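Local atomic coordinates of aldose-aldose oxidoreductase (Caulobacter crescentus, PDB entry 5A04), a protein that probably oxidises one aldose sugar while reducing another, with a bound NADP(H) as the hydride carrier. Residues A[261-264]-A[265-268]; A[139-142]-A[143-147]; A[184-187]-A[188-191]. All coordinates share one frame; numbering follows the deposited sequence.

Interaction 1: residues A[261-264]-A[265-268]. With NDP (NADPH dihydro-nicotinamide-adenine-dinucleotide phosphate), chain G.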
ATOM      1  N   ILE A 261     -10.003  -4.167   5.899  1.00 15.40           N
ATOM      2  CA  ILE A 261     -10.761  -3.393   6.878  1.00 14.16           C
ATOM      3  C   ILE A 261     -10.332  -1.947   6.739  1.00 17.68           C
ATOM      4  O   ILE A 261      -9.131  -1.651   6.683  1.00 16.22           O
ATOM      5  CB  ILE A 261     -10.522  -3.864   8.338  1.00 15.04           C
ATOM      6  CG1 ILE A 261     -10.401  -5.383   8.413  1.00 16.35           C
ATOM      7  CG2 ILE A 261     -11.648  -3.360   9.266  1.00 15.05           C
ATOM      8  CD1 ILE A 261     -10.116  -5.899   9.830  1.00 16.37           C
ATOM      9  N   ASP A 262     -11.309  -1.048   6.664  1.00 15.45           N
ATOM     10  CA  ASP A 262     -11.039   0.384   6.532  1.00 16.07           C
ATOM     11  C   ASP A 262     -12.245   1.172   7.052  1.00 18.24           C
ATOM     12  O   ASP A 262     -13.290   1.185   6.407  1.00 16.43           O
ATOM     13  CB  ASP A 262     -10.747   0.725   5.066  1.00 17.54           C
ATOM     14  CG  ASP A 262     -10.334   2.171   4.857  1.00 16.58           C
ATOM     15  OD1 ASP A 262     -10.225   2.947   5.834  1.00 17.80           O
ATOM     16  OD2 ASP A 262     -10.107   2.531   3.681  1.00 18.18           O
ATOM     17  N   PRO A 263     -12.113   1.816   8.223  1.00 16.23           N
ATOM     18  CA  PRO A 263     -10.925   1.866   9.091  1.00 14.05           C
ATOM     19  C   PRO A 263     -10.661   0.523   9.777  1.00 15.57           C
ATOM     20  O   PRO A 263     -11.596  -0.222  10.038  1.00 16.27           O
ATOM     21  CB  PRO A 263     -11.298   2.931  10.126  1.00 15.81           C
ATOM     22  CG  PRO A 263     -12.795   2.795  10.245  1.00 17.58           C
ATOM     23  CD  PRO A 263     -13.261   2.523   8.828  1.00 18.04           C
ATOM     24  N   ALA A 264      -9.403   0.223  10.065  1.00 13.38           N
ATOM     25  CA  ALA A 264      -9.041  -1.085  10.605  1.00 13.74           C
ATOM     26  C   ALA A 264      -8.828  -1.090  12.126  1.00 14.04           C
ATOM     27  O   ALA A 264      -9.258  -2.015  12.816  1.00 16.38           O
ATOM     28  CB  ALA A 264      -7.769  -1.603   9.906  1.00 15.46           C
ATOM     29  N   THR A 265      -8.155  -0.070  12.652  1.00 15.33           N
ATOM     30  CA  THR A 265      -7.699  -0.128  14.053  1.00 15.11           C
ATOM     31  C   THR A 265      -8.137   1.118  14.819  1.00 17.33           C
ATOM     32  O   THR A 265      -7.526   1.532  15.806  1.00 17.21           O
ATOM     33  CB  THR A 265      -6.164  -0.290  14.125  1.00 17.58           C
ATOM     34  OG1 THR A 265      -5.545   0.836  13.509  1.00 20.72           O
ATOM     35  CG2 THR A 265      -5.722  -1.573  13.395  1.00 19.64           C
ATOM     36  N   SER A 266      -9.219   1.712  14.344  1.00 15.91           N
ATOM     37  CA  SER A 266      -9.809   2.876  14.991  1.00 17.98           C
ATOM     38  C   SER A 266     -10.556   2.474  16.264  1.00 17.09           C
ATOM     39  O   SER A 266     -10.735   1.290  16.533  1.00 16.23           O
ATOM     40  CB  SER A 266     -10.747   3.567  14.018  1.00 19.09           C
ATOM     41  OG  SER A 266     -11.637   2.619  13.464  1.00 17.96           O
ATOM     42  N   TYR A 267     -10.985   3.455  17.052  1.00 19.35           N
ATOM     43  CA  TYR A 267     -11.714   3.163  18.293  1.00 20.05           C
ATOM     44  C   TYR A 267     -13.073   2.524  17.992  1.00 18.82           C
ATOM     45  O   TYR A 267     -13.561   1.670  18.736  1.00 21.05           O
ATOM     46  CB  TYR A 267     -11.903   4.441  19.125  1.00 20.96           C
ATOM     47  CG  TYR A 267     -10.623   5.145  19.551  1.00 20.36           C
ATOM     48  CD1 TYR A 267      -9.433   4.441  19.744  1.00 16.08           C
ATOM     49  CD2 TYR A 267     -10.609   6.520  19.778  1.00 24.25           C
ATOM     50  CE1 TYR A 267      -8.273   5.091  20.144  1.00 20.32           C
ATOM     51  CE2 TYR A 267      -9.446   7.176  20.174  1.00 24.61           C
ATOM     52  CZ  TYR A 267      -8.282   6.454  20.350  1.00 23.99           C
ATOM     53  OH  TYR A 267      -7.125   7.094  20.742  1.00 25.23           O
ATOM     54  N   GLN A 268     -13.688   2.961  16.896  1.00 20.11           N
ATOM     55  CA  GLN A 268     -14.926   2.377  16.411  1.00 19.56           C
ATOM     56  C   GLN A 268     -15.040   2.602  14.905  1.00 18.09           C
ATOM     57  O   GLN A 268     -14.194   3.263  14.298  1.00 20.26           O
ATOM     58  CB  GLN A 268     -16.133   2.996  17.129  1.00 27.07           C
ATOM     59  CG  GLN A 268     -16.136   4.521  17.095  1.00 28.01           C
ATOM     60  CD  GLN A 268     -17.259   5.129  17.933  1.00 40.99           C
ATOM     61  OE1 GLN A 268     -18.087   4.415  18.504  1.00 41.43           O
ATOM     62  NE2 GLN A 268     -17.286   6.454  18.009  1.00 46.41           N
TER
HETATM   63  PA  NDP G1340      -1.611  12.509  26.681  1.00 21.44           P
HETATM   64  O1A NDP G1340      -0.550  13.530  26.463  1.00 21.20           O
HETATM   65  O2A NDP G1340      -3.025  12.837  26.291  1.00 21.43           O
HETATM   66  O5B NDP G1340      -1.625  12.023  28.252  1.00 21.73           O
HETATM   67  C5B NDP G1340      -0.317  11.718  28.648  1.00 20.16           C
HETATM   68  C4B NDP G1340      -0.348  11.755  30.183  1.00 20.80           C
HETATM   69  O4B NDP G1340       0.834  11.168  30.729  1.00 18.77           O
HETATM   70  C3B NDP G1340      -0.392  13.223  30.668  1.00 23.24           C
HETATM   71  O3B NDP G1340      -1.698  13.701  30.725  1.00 22.31           O
HETATM   72  C2B NDP G1340       0.114  13.059  32.107  1.00 21.43           C
HETATM   73  O2B NDP G1340      -0.810  12.619  32.917  1.00 19.59           O
HETATM   74  C1B NDP G1340       1.134  11.854  31.928  1.00 21.05           C
HETATM   75  N9A NDP G1340       2.529  12.301  31.911  1.00 22.62           N
HETATM   76  C8A NDP G1340       3.535  11.937  32.801  1.00 24.57           C
HETATM   77  N7A NDP G1340       4.713  12.537  32.539  1.00 21.93           N
HETATM   78  C5A NDP G1340       4.456  13.334  31.420  1.00 24.23           C
HETATM   79  C6A NDP G1340       5.275  14.195  30.666  1.00 28.72           C
HETATM   80  N6A NDP G1340       6.600  14.364  31.004  1.00 29.32           N
HETATM   81  N1A NDP G1340       4.789  14.882  29.588  1.00 25.66           N
HETATM   82  C2A NDP G1340       3.451  14.659  29.310  1.00 26.28           C
HETATM   83  N3A NDP G1340       2.559  13.873  29.924  1.00 23.75           N
HETATM   84  C4A NDP G1340       3.093  13.207  31.007  1.00 23.86           C
HETATM   85  O3  NDP G1340      -1.028  11.255  25.763  1.00 21.64           O
HETATM   86  PN  NDP G1340      -2.104  10.116  25.321  1.00 20.12           P
HETATM   87  O1N NDP G1340      -2.937   9.631  26.437  1.00 19.57           O
HETATM   88  O2N NDP G1340      -2.595  10.291  23.901  1.00 20.25           O
HETATM   89  O5D NDP G1340      -0.972   8.800  25.041  1.00 19.23           O
HETATM   90  C5D NDP G1340      -0.377   8.322  26.216  1.00 18.75           C
HETATM   91  C4D NDP G1340       0.109   6.875  25.922  1.00 17.80           C
HETATM   92  O4D NDP G1340      -1.027   6.099  25.430  1.00 19.99           O
HETATM   93  C3D NDP G1340       1.177   6.844  24.765  1.00 19.77           C
HETATM   94  O3D NDP G1340       2.125   5.788  25.008  1.00 18.16           O
HETATM   95  C2D NDP G1340       0.354   6.498  23.532  1.00 19.90           C
HETATM   96  O2D NDP G1340       1.097   5.759  22.579  1.00 20.77           O
HETATM   97  C1D NDP G1340      -0.724   5.551  24.168  1.00 17.32           C
HETATM   98  N1N NDP G1340      -1.966   5.602  23.392  1.00 17.33           N
HETATM   99  C2N NDP G1340      -2.552   4.428  22.946  1.00 20.25           C
HETATM  100  C3N NDP G1340      -3.724   4.492  22.247  1.00 19.08           C
HETATM  101  C7N NDP G1340      -4.344   3.257  21.770  1.00 20.95           C
HETATM  102  O7N NDP G1340      -5.315   3.263  20.991  1.00 21.88           O
HETATM  103  N7N NDP G1340      -3.842   2.036  22.209  1.00 18.07           N
HETATM  104  C4N NDP G1340      -4.403   5.781  21.938  1.00 21.40           C
HETATM  105  C5N NDP G1340      -3.680   6.968  22.417  1.00 19.66           C
HETATM  106  C6N NDP G1340      -2.544   6.858  23.104  1.00 19.24           C
HETATM  107  P2B NDP G1340      -0.879  13.291  34.502  1.00 21.07           P
HETATM  108  O1X NDP G1340       0.547  13.073  34.955  1.00 21.29           O
HETATM  109  O2X NDP G1340      -1.264  14.696  34.152  1.00 20.67           O
HETATM  110  O3X NDP G1340      -1.945  12.429  35.174  1.00 20.60           O
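In the loop between strands 257-261 and 272-275, which forms part of the glucose and NADPH pocket, the hydroxyl of Ser-266 lies against the ring of Pro-263. OG comes in alongside the pyrrolidine and sits 3.4 Å from Pro-263 CB, with CG equally near. The chi1 of 50° sets OG between the backbone N and the carbonyl carbon of Ser-266. From there it donates to Gln-268 O at 2.8 Å, approaching well above that carbonyl plane. A short polar side chain therefore both packs on the proline and ties the loop two residues ahead. Without its hydroxyl, as in an alanine here, the turn would probably lose the donor to Gln-268 O and leave a gap beside the proline ring.

A cis peptide precedes Pro-263, where the chain has left strand 257-261. Beyond it, Ala-264 CB meets Thr-265 CG2 at 4.0 Å, while the amides of both residues donate to Asn-248 OD1 and Thr-265 OG1 is hydrogen-bonded to His-161. Tyr-267 reaches the cofactor: its OH stands 3.3 Å from NDP C4N, the carbon that carries hydride in a reduced nicotinamide, and its CE1 edge faces NDP O7N at 3.6 Å, nearly in the ring plane. Earlier in the loop, Asp-262 forms salt bridges with Arg-251 and Arg-273 of the second subunit.

Interaction 2: residues A[139-142]-A[143-147]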
ATOM      1  N   ASN A 139     -10.959  -7.331  13.253  1.00 16.18           N
ATOM      2  CA  ASN A 139      -9.585  -7.842  13.216  1.00 16.28           C
ATOM      3  C   ASN A 139      -9.538  -9.335  13.514  1.00 17.46           C
ATOM      4  O   ASN A 139      -8.850 -10.099  12.836  1.00 16.98           O
ATOM      5  CB  ASN A 139      -8.700  -7.064  14.201  1.00 15.27           C
ATOM      6  CG  ASN A 139      -8.294  -5.716  13.663  1.00 16.91           C
ATOM      7  OD1 ASN A 139      -7.225  -5.578  13.064  1.00 18.51           O
ATOM      8  ND2 ASN A 139      -9.151  -4.712  13.842  1.00 15.60           N
ATOM      9  N   ILE A 140     -10.283  -9.759  14.527  1.00 16.19           N
ATOM     10  CA  ILE A 140     -10.358 -11.172  14.865  1.00 16.88           C
ATOM     11  C   ILE A 140     -10.883 -11.987  13.676  1.00 18.17           C
ATOM     12  O   ILE A 140     -10.334 -13.039  13.350  1.00 17.22           O
ATOM     13  CB  ILE A 140     -11.237 -11.379  16.105  1.00 15.85           C
ATOM     14  CG1 ILE A 140     -10.511 -10.819  17.335  1.00 17.15           C
ATOM     15  CG2 ILE A 140     -11.547 -12.850  16.313  1.00 20.31           C
ATOM     16  CD1 ILE A 140     -11.364 -10.775  18.577  1.00 18.64           C
ATOM     17  N   GLU A 141     -11.907 -11.466  13.004  1.00 16.29           N
ATOM     18  CA  GLU A 141     -12.466 -12.118  11.816  1.00 18.46           C
ATOM     19  C   GLU A 141     -11.435 -12.252  10.679  1.00 19.29           C
ATOM     20  O   GLU A 141     -11.339 -13.308  10.053  1.00 19.03           O
ATOM     21  CB  GLU A 141     -13.692 -11.347  11.323  1.00 18.29           C
ATOM     22  CG  GLU A 141     -14.465 -12.054  10.206  1.00 21.86           C
ATOM     23  CD  GLU A 141     -15.487 -13.073  10.713  1.00 28.51           C
ATOM     24  OE1 GLU A 141     -15.754 -13.135  11.931  1.00 26.14           O
ATOM     25  OE2 GLU A 141     -16.031 -13.823   9.875  1.00 34.48           O
ATOM     26  N   ALA A 142     -10.667 -11.193  10.429  1.00 17.42           N
ATOM     27  CA  ALA A 142      -9.620 -11.230   9.397  1.00 18.40           C
ATOM     28  C   ALA A 142      -8.558 -12.280   9.717  1.00 20.56           C
ATOM     29  O   ALA A 142      -8.173 -13.081   8.864  1.00 17.71           O
ATOM     30  CB  ALA A 142      -8.959  -9.853   9.247  1.00 16.71           C
ATOM     31  N   ILE A 143      -8.066 -12.255  10.948  1.00 16.16           N
ATOM     32  CA  ILE A 143      -7.076 -13.231  11.375  1.00 18.28           C
ATOM     33  C   ILE A 143      -7.609 -14.649  11.171  1.00 20.45           C
ATOM     34  O   ILE A 143      -6.904 -15.504  10.628  1.00 18.86           O
ATOM     35  CB  ILE A 143      -6.676 -13.032  12.858  1.00 19.66           C
ATOM     36  CG1 ILE A 143      -5.931 -11.702  13.043  1.00 19.07           C
ATOM     37  CG2 ILE A 143      -5.802 -14.183  13.339  1.00 21.46           C
ATOM     38  CD1 ILE A 143      -5.776 -11.289  14.517  1.00 18.06           C
ATOM     39  N   LYS A 144      -8.858 -14.890  11.571  1.00 19.47           N
ATOM     40  CA  LYS A 144      -9.445 -16.229  11.438  1.00 19.62           C
ATOM     41  C   LYS A 144      -9.575 -16.667   9.979  1.00 20.74           C
ATOM     42  O   LYS A 144      -9.306 -17.826   9.650  1.00 22.11           O
ATOM     43  CB  LYS A 144     -10.820 -16.299  12.110  1.00 22.51           C
ATOM     44  CG  LYS A 144     -11.361 -17.732  12.201  1.00 28.32           C
ATOM     45  CD  LYS A 144     -10.705 -18.504  13.350  1.00 39.96           C
ATOM     46  CE  LYS A 144     -10.842 -20.022  13.205  1.00 42.95           C
ATOM     47  NZ  LYS A 144     -12.232 -20.463  12.891  1.00 38.63           N
ATOM     48  N   LEU A 145      -9.989 -15.747   9.112  1.00 18.91           N
ATOM     49  CA  LEU A 145     -10.074 -16.040   7.682  1.00 21.16           C
ATOM     50  C   LEU A 145      -8.727 -16.505   7.143  1.00 20.18           C
ATOM     51  O   LEU A 145      -8.650 -17.486   6.404  1.00 21.57           O
ATOM     52  CB  LEU A 145     -10.559 -14.814   6.906  1.00 19.72           C
ATOM     53  CG  LEU A 145     -12.075 -14.579   6.937  1.00 23.03           C
ATOM     54  CD1 LEU A 145     -12.429 -13.212   6.383  1.00 24.94           C
ATOM     55  CD2 LEU A 145     -12.787 -15.679   6.138  1.00 29.69           C
ATOM     56  N   VAL A 146      -7.663 -15.807   7.529  1.00 17.94           N
ATOM     57  CA  VAL A 146      -6.331 -16.170   7.073  1.00 19.18           C
ATOM     58  C   VAL A 146      -5.966 -17.557   7.563  1.00 21.53           C
ATOM     59  O   VAL A 146      -5.502 -18.397   6.787  1.00 21.74           O
ATOM     60  CB  VAL A 146      -5.270 -15.166   7.559  1.00 19.09           C
ATOM     61  CG1 VAL A 146      -3.875 -15.677   7.246  1.00 21.22           C
ATOM     62  CG2 VAL A 146      -5.514 -13.800   6.921  1.00 19.49           C
ATOM     63  N   ARG A 147      -6.187 -17.797   8.848  1.00 20.28           N
ATOM     64  CA  ARG A 147      -5.776 -19.055   9.474  1.00 23.92           C
ATOM     65  C   ARG A 147      -6.563 -20.242   8.953  1.00 22.88           C
ATOM     66  O   ARG A 147      -6.041 -21.359   8.911  1.00 26.66           O
ATOM     67  CB  ARG A 147      -5.931 -18.979  10.994  1.00 26.43           C
ATOM     68  CG  ARG A 147      -5.092 -17.905  11.649  1.00 29.55           C
ATOM     69  CD  ARG A 147      -3.598 -18.184  11.534  1.00 36.09           C
ATOM     70  NE  ARG A 147      -2.834 -17.275  12.386  1.00 38.41           N
ATOM     71  CZ  ARG A 147      -2.412 -16.069  12.014  1.00 34.18           C
ATOM     72  NH1 ARG A 147      -2.673 -15.606  10.797  1.00 32.96           N
ATOM     73  NH2 ARG A 147      -1.737 -15.315  12.869  1.00 35.99           N
TER
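Asn-139 to Ala-142 and Ile-143 to Val-146 are joined by four successive i to i+4 backbone bonds, which make this a regular alpha-helix. The amide of Ile-143 points almost straight at Asn-139 O, 3.0 Å away with an N-H...O angle of 175°, and the other three bonds are only a little more bent.

Ile-143, Leu-145 and Val-146 lean back on the carbonyl one turn earlier. Ile-143 CG1 lies 3.3 Å from Asn-139 O, because a chi1 of -66° sets that branch beside its own backbone N. Leu-145 CG rests 3.4 Å from Glu-141 O, and Val-146 CG2 is 3.4 Å from Ala-142 O. Glu-141 and Leu-145 meet more loosely, CG to CD1 at 4.5 Å; the carboxylate itself forms a salt bridge with Arg-283. Further on, Ile-143 CG2 sits 4.1 Å above the plane of the Arg-147 guanidinium, over its centre, while Val-146 CG1 lies at its edge. With an aliphatic carbon over one face and another at its edge, the guanidinium donates to the carbonyls of Tyr-196 and Leu-197. Arginine suits this task, since NH1 and NH2 can serve two carbonyls at once.

Ala-142 is small enough for the helix to come close to Leu-197, Tyr-250 and Met-272, whereas Lys-144 points outward on the exposed flank. Helix 137-147 thus lays one side on helix 182-198 and on strands 247-254 and 272-275 of the mixed sheet, the packing of a helix against an alpha/beta domain.

Interaction 3: residues A[184-187]-A[188-191]. With BGC (beta-D-glucopyranose), chain H; NDP (NADPH dihydro-nicotinamide-adenine-dinucleotide phosphate), chain G.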
ATOM      1  N   MET A 184       6.666   5.210  15.801  1.00 12.84           N
ATOM      2  CA  MET A 184       6.505   4.838  17.198  1.00 14.28           C
ATOM      3  C   MET A 184       5.030   4.922  17.594  1.00 17.44           C
ATOM      4  O   MET A 184       4.543   4.088  18.358  1.00 18.99           O
ATOM      5  CB  MET A 184       7.378   5.733  18.090  1.00 14.66           C
ATOM      6  CG  MET A 184       8.865   5.428  17.992  1.00 16.03           C
ATOM      7  SD  MET A 184       9.248   3.762  18.560  1.00 19.99           S
ATOM      8  CE  MET A 184       9.121   3.974  20.318  1.00 20.31           C
ATOM      9  N   ASP A 185       4.301   5.865  17.006  1.00 14.54           N
ATOM     10  CA  ASP A 185       2.950   6.157  17.475  1.00 16.04           C
ATOM     11  C   ASP A 185       1.835   5.456  16.724  1.00 18.02           C
ATOM     12  O   ASP A 185       0.893   4.939  17.331  1.00 20.14           O
ATOM     13  CB  ASP A 185       2.688   7.658  17.406  1.00 17.76           C
ATOM     14  CG  ASP A 185       1.339   8.025  17.984  1.00 19.94           C
ATOM     15  OD1 ASP A 185       1.178   7.911  19.222  1.00 20.82           O
ATOM     16  OD2 ASP A 185       0.438   8.396  17.201  1.00 18.51           O
ATOM     17  N   ILE A 186       1.907   5.499  15.402  1.00 18.15           N
ATOM     18  CA  ILE A 186       0.776   5.083  14.592  1.00 14.40           C
ATOM     19  C   ILE A 186       1.223   4.046  13.558  1.00 16.70           C
ATOM     20  O   ILE A 186       0.496   3.091  13.253  1.00 16.41           O
ATOM     21  CB  ILE A 186       0.093   6.334  13.930  1.00 16.39           C
ATOM     22  CG1 ILE A 186      -1.094   5.912  13.082  1.00 21.07           C
ATOM     23  CG2 ILE A 186       1.086   7.188  13.147  1.00 19.17           C
ATOM     24  CD1 ILE A 186      -2.155   5.207  13.897  1.00 22.01           C
ATOM     25  N   GLY A 187       2.437   4.199  13.044  1.00 16.08           N
ATOM     26  CA  GLY A 187       2.975   3.225  12.106  1.00 14.83           C
ATOM     27  C   GLY A 187       3.123   1.844  12.718  1.00 14.28           C
ATOM     28  O   GLY A 187       3.050   0.827  12.022  1.00 14.91           O
ATOM     29  N   ILE A 188       3.309   1.803  14.033  1.00 14.29           N
ATOM     30  CA  ILE A 188       3.380   0.533  14.738  1.00 13.97           C
ATOM     31  C   ILE A 188       2.115  -0.320  14.502  1.00 12.96           C
ATOM     32  O   ILE A 188       2.184  -1.553  14.533  1.00 13.91           O
ATOM     33  CB  ILE A 188       3.606   0.774  16.249  1.00 15.32           C
ATOM     34  CG1 ILE A 188       3.925  -0.539  16.977  1.00 17.22           C
ATOM     35  CG2 ILE A 188       2.413   1.508  16.856  1.00 16.28           C
ATOM     36  CD1 ILE A 188       4.500  -0.322  18.376  1.00 16.69           C
ATOM     37  N   TYR A 189       0.967   0.309  14.234  1.00 12.79           N
ATOM     38  CA  TYR A 189      -0.221  -0.499  13.910  1.00 14.67           C
ATOM     39  C   TYR A 189      -0.071  -1.245  12.583  1.00 14.41           C
ATOM     40  O   TYR A 189      -0.581  -2.362  12.431  1.00 14.82           O
ATOM     41  CB  TYR A 189      -1.493   0.358  13.862  1.00 13.07           C
ATOM     42  CG  TYR A 189      -1.956   0.834  15.220  1.00 16.15           C
ATOM     43  CD1 TYR A 189      -1.495   2.035  15.748  1.00 18.76           C
ATOM     44  CD2 TYR A 189      -2.866   0.092  15.963  1.00 19.40           C
ATOM     45  CE1 TYR A 189      -1.921   2.483  16.990  1.00 18.79           C
ATOM     46  CE2 TYR A 189      -3.303   0.535  17.202  1.00 18.48           C
ATOM     47  CZ  TYR A 189      -2.829   1.725  17.708  1.00 20.76           C
ATOM     48  OH  TYR A 189      -3.259   2.162  18.939  1.00 19.06           O
ATOM     49  N   SER A 190       0.602  -0.633  11.614  1.00 14.04           N
ATOM     50  CA  SER A 190       0.854  -1.308  10.337  1.00 12.39           C
ATOM     51  C   SER A 190       1.758  -2.521  10.544  1.00 14.62           C
ATOM     52  O   SER A 190       1.527  -3.592   9.988  1.00 14.00           O
ATOM     53  CB  SER A 190       1.511  -0.350   9.332  1.00 14.06           C
ATOM     54  OG  SER A 190       0.651   0.727   9.010  1.00 15.45           O
ATOM     55  N   LEU A 191       2.817  -2.322  11.326  1.00 13.63           N
ATOM     56  CA  LEU A 191       3.755  -3.392  11.634  1.00 12.82           C
ATOM     57  C   LEU A 191       3.091  -4.520  12.416  1.00 13.33           C
ATOM     58  O   LEU A 191       3.232  -5.701  12.074  1.00 13.53           O
ATOM     59  CB  LEU A 191       4.930  -2.813  12.428  1.00 13.72           C
ATOM     60  CG  LEU A 191       5.839  -3.809  13.136  1.00 13.68           C
ATOM     61  CD1 LEU A 191       6.491  -4.732  12.103  1.00 15.09           C
ATOM     62  CD2 LEU A 191       6.882  -3.026  13.938  1.00 13.87           C
TER
HETATM   63  C2  BGC H1341      -2.054   6.620  18.851  1.00 25.92           C
HETATM   64  C3  BGC H1341      -2.906   7.882  18.654  1.00 26.26           C
HETATM   65  C4  BGC H1341      -3.867   7.685  17.519  1.00 30.69           C
HETATM   66  C5  BGC H1341      -4.667   6.404  17.690  1.00 31.37           C
HETATM   67  C6  BGC H1341      -5.473   6.129  16.393  1.00 29.88           C
HETATM   68  C1  BGC H1341      -2.997   5.521  19.058  1.00 24.78           C
HETATM   69  O1  BGC H1341      -2.285   4.330  19.390  1.00 23.93           O
HETATM   70  O2  BGC H1341      -1.205   6.809  19.976  1.00 22.89           O
HETATM   71  O3  BGC H1341      -2.012   8.950  18.382  1.00 24.12           O
HETATM   72  O4  BGC H1341      -4.747   8.796  17.447  1.00 32.39           O
HETATM   73  O5  BGC H1341      -3.810   5.304  17.901  1.00 29.45           O
HETATM   74  O6  BGC H1341      -6.384   5.040  16.589  1.00 38.45           O
HETATM   75  PA  NDP G1340      -1.611  12.509  26.681  1.00 21.44           P
HETATM   76  O1A NDP G1340      -0.550  13.530  26.463  1.00 21.20           O
HETATM   77  O2A NDP G1340      -3.025  12.837  26.291  1.00 21.43           O
HETATM   78  O5B NDP G1340      -1.625  12.023  28.252  1.00 21.73           O
HETATM   79  C5B NDP G1340      -0.317  11.718  28.648  1.00 20.16           C
HETATM   80  C4B NDP G1340      -0.348  11.755  30.183  1.00 20.80           C
HETATM   81  O4B NDP G1340       0.834  11.168  30.729  1.00 18.77           O
HETATM   82  C3B NDP G1340      -0.392  13.223  30.668  1.00 23.24           C
HETATM   83  O3B NDP G1340      -1.698  13.701  30.725  1.00 22.31           O
HETATM   84  C2B NDP G1340       0.114  13.059  32.107  1.00 21.43           C
HETATM   85  O2B NDP G1340      -0.810  12.619  32.917  1.00 19.59           O
HETATM   86  C1B NDP G1340       1.134  11.854  31.928  1.00 21.05           C
HETATM   87  N9A NDP G1340       2.529  12.301  31.911  1.00 22.62           N
HETATM   88  C8A NDP G1340       3.535  11.937  32.801  1.00 24.57           C
HETATM   89  N7A NDP G1340       4.713  12.537  32.539  1.00 21.93           N
HETATM   90  C5A NDP G1340       4.456  13.334  31.420  1.00 24.23           C
HETATM   91  C6A NDP G1340       5.275  14.195  30.666  1.00 28.72           C
HETATM   92  N6A NDP G1340       6.600  14.364  31.004  1.00 29.32           N
HETATM   93  N1A NDP G1340       4.789  14.882  29.588  1.00 25.66           N
HETATM   94  C2A NDP G1340       3.451  14.659  29.310  1.00 26.28           C
HETATM   95  N3A NDP G1340       2.559  13.873  29.924  1.00 23.75           N
HETATM   96  C4A NDP G1340       3.093  13.207  31.007  1.00 23.86           C
HETATM   97  O3  NDP G1340      -1.028  11.255  25.763  1.00 21.64           O
HETATM   98  PN  NDP G1340      -2.104  10.116  25.321  1.00 20.12           P
HETATM   99  O1N NDP G1340      -2.937   9.631  26.437  1.00 19.57           O
HETATM  100  O2N NDP G1340      -2.595  10.291  23.901  1.00 20.25           O
HETATM  101  O5D NDP G1340      -0.972   8.800  25.041  1.00 19.23           O
HETATM  102  C5D NDP G1340      -0.377   8.322  26.216  1.00 18.75           C
HETATM  103  C4D NDP G1340       0.109   6.875  25.922  1.00 17.80           C
HETATM  104  O4D NDP G1340      -1.027   6.099  25.430  1.00 19.99           O
HETATM  105  C3D NDP G1340       1.177   6.844  24.765  1.00 19.77           C
HETATM  106  O3D NDP G1340       2.125   5.788  25.008  1.00 18.16           O
HETATM  107  C2D NDP G1340       0.354   6.498  23.532  1.00 19.90           C
HETATM  108  O2D NDP G1340       1.097   5.759  22.579  1.00 20.77           O
HETATM  109  C1D NDP G1340      -0.724   5.551  24.168  1.00 17.32           C
HETATM  110  N1N NDP G1340      -1.966   5.602  23.392  1.00 17.33           N
HETATM  111  C2N NDP G1340      -2.552   4.428  22.946  1.00 20.25           C
HETATM  112  C3N NDP G1340      -3.724   4.492  22.247  1.00 19.08           C
HETATM  113  C7N NDP G1340      -4.344   3.257  21.770  1.00 20.95           C
HETATM  114  O7N NDP G1340      -5.315   3.263  20.991  1.00 21.88           O
HETATM  115  N7N NDP G1340      -3.842   2.036  22.209  1.00 18.07           N
HETATM  116  C4N NDP G1340      -4.403   5.781  21.938  1.00 21.40           C
HETATM  117  C5N NDP G1340      -3.680   6.968  22.417  1.00 19.66           C
HETATM  118  C6N NDP G1340      -2.544   6.858  23.104  1.00 19.24           C
HETATM  119  P2B NDP G1340      -0.879  13.291  34.502  1.00 21.07           P
HETATM  120  O1X NDP G1340       0.547  13.073  34.955  1.00 21.29           O
HETATM  121  O2X NDP G1340      -1.264  14.696  34.152  1.00 20.67           O
HETATM  122  O3X NDP G1340      -1.945  12.429  35.174  1.00 20.60           O
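The sugar pocket is furnished by two residues one turn apart on helix 182-198, Asp-185 and Tyr-189, with Ile-186 packed against the tyrosine ring. Both carboxylate oxygens of Asp-185 accept from glucose: O2 gives to OD1 at 2.7 Å and O3 to OD2 at 2.8 Å, a two-pronged grip suited to neighbouring hydroxyls. The carboxylate reaches off the helix to the sugar because a chi1 of -176° swings CG away from the backbone N; a salt bridge from Arg-172 to OD1 steadies it.

Tyr-189 reaches glucose edge-on. Tyr-189 OH is hydrogen-bonded to BGC O1, in the ring plane, at a very short and therefore doubtful 2.4 Å. NDP O7N is 3.1 Å from the same OH. Ile-186 CD1 touches Tyr-189 CD1 at 3.7 Å, the side chains crossing at about a right angle.

The backbone beneath is irregular. A wider pi-type turn spans 184-187, and Tyr-189 N bonds to Ile-186 O at 3.0 Å from well above that carbonyl plane. Leu-191 N is hydrogen-bonded to Gly-187 O in the carbonyl plane, an i to i+4 bond, with a weak one from Ser-190 N to the same oxygen. Met-184 O has no polar partner in the model; Ile-188 CG2 lies against it at 3.7 Å.

Leu-191 packs on helix 314-333 and strand 224-230, while Ser-190 and Ile-186 face strand 156-162, Ser-190 OG being hydrogen-bonded to His-161 and Val-240 O.

Interactions 1 and 3 line the same pocket from different chain segments, with centres 14 Å apart; both reach the nicotinamide end of NADPH. There BGC C1 lies 3.2 Å from NDP C4N, a placement consistent with hydride transfer. They touch where Thr-265 OG1 packs on Tyr-189 CD2 at 3.7 Å, and His-161 joins them by bonding to Thr-265 through one ring nitrogen and to Ser-190 through the other. The Asn-139 side chain of interaction 2 is about 11 Å from either ligand: its ND2 probably donates to Ala-264 O at 2.9 Å, and Ile-261 CD1 packs on Ala-142 CB. Interactions 2 and 3 do not touch, their nearest atoms being about 7 Å apart.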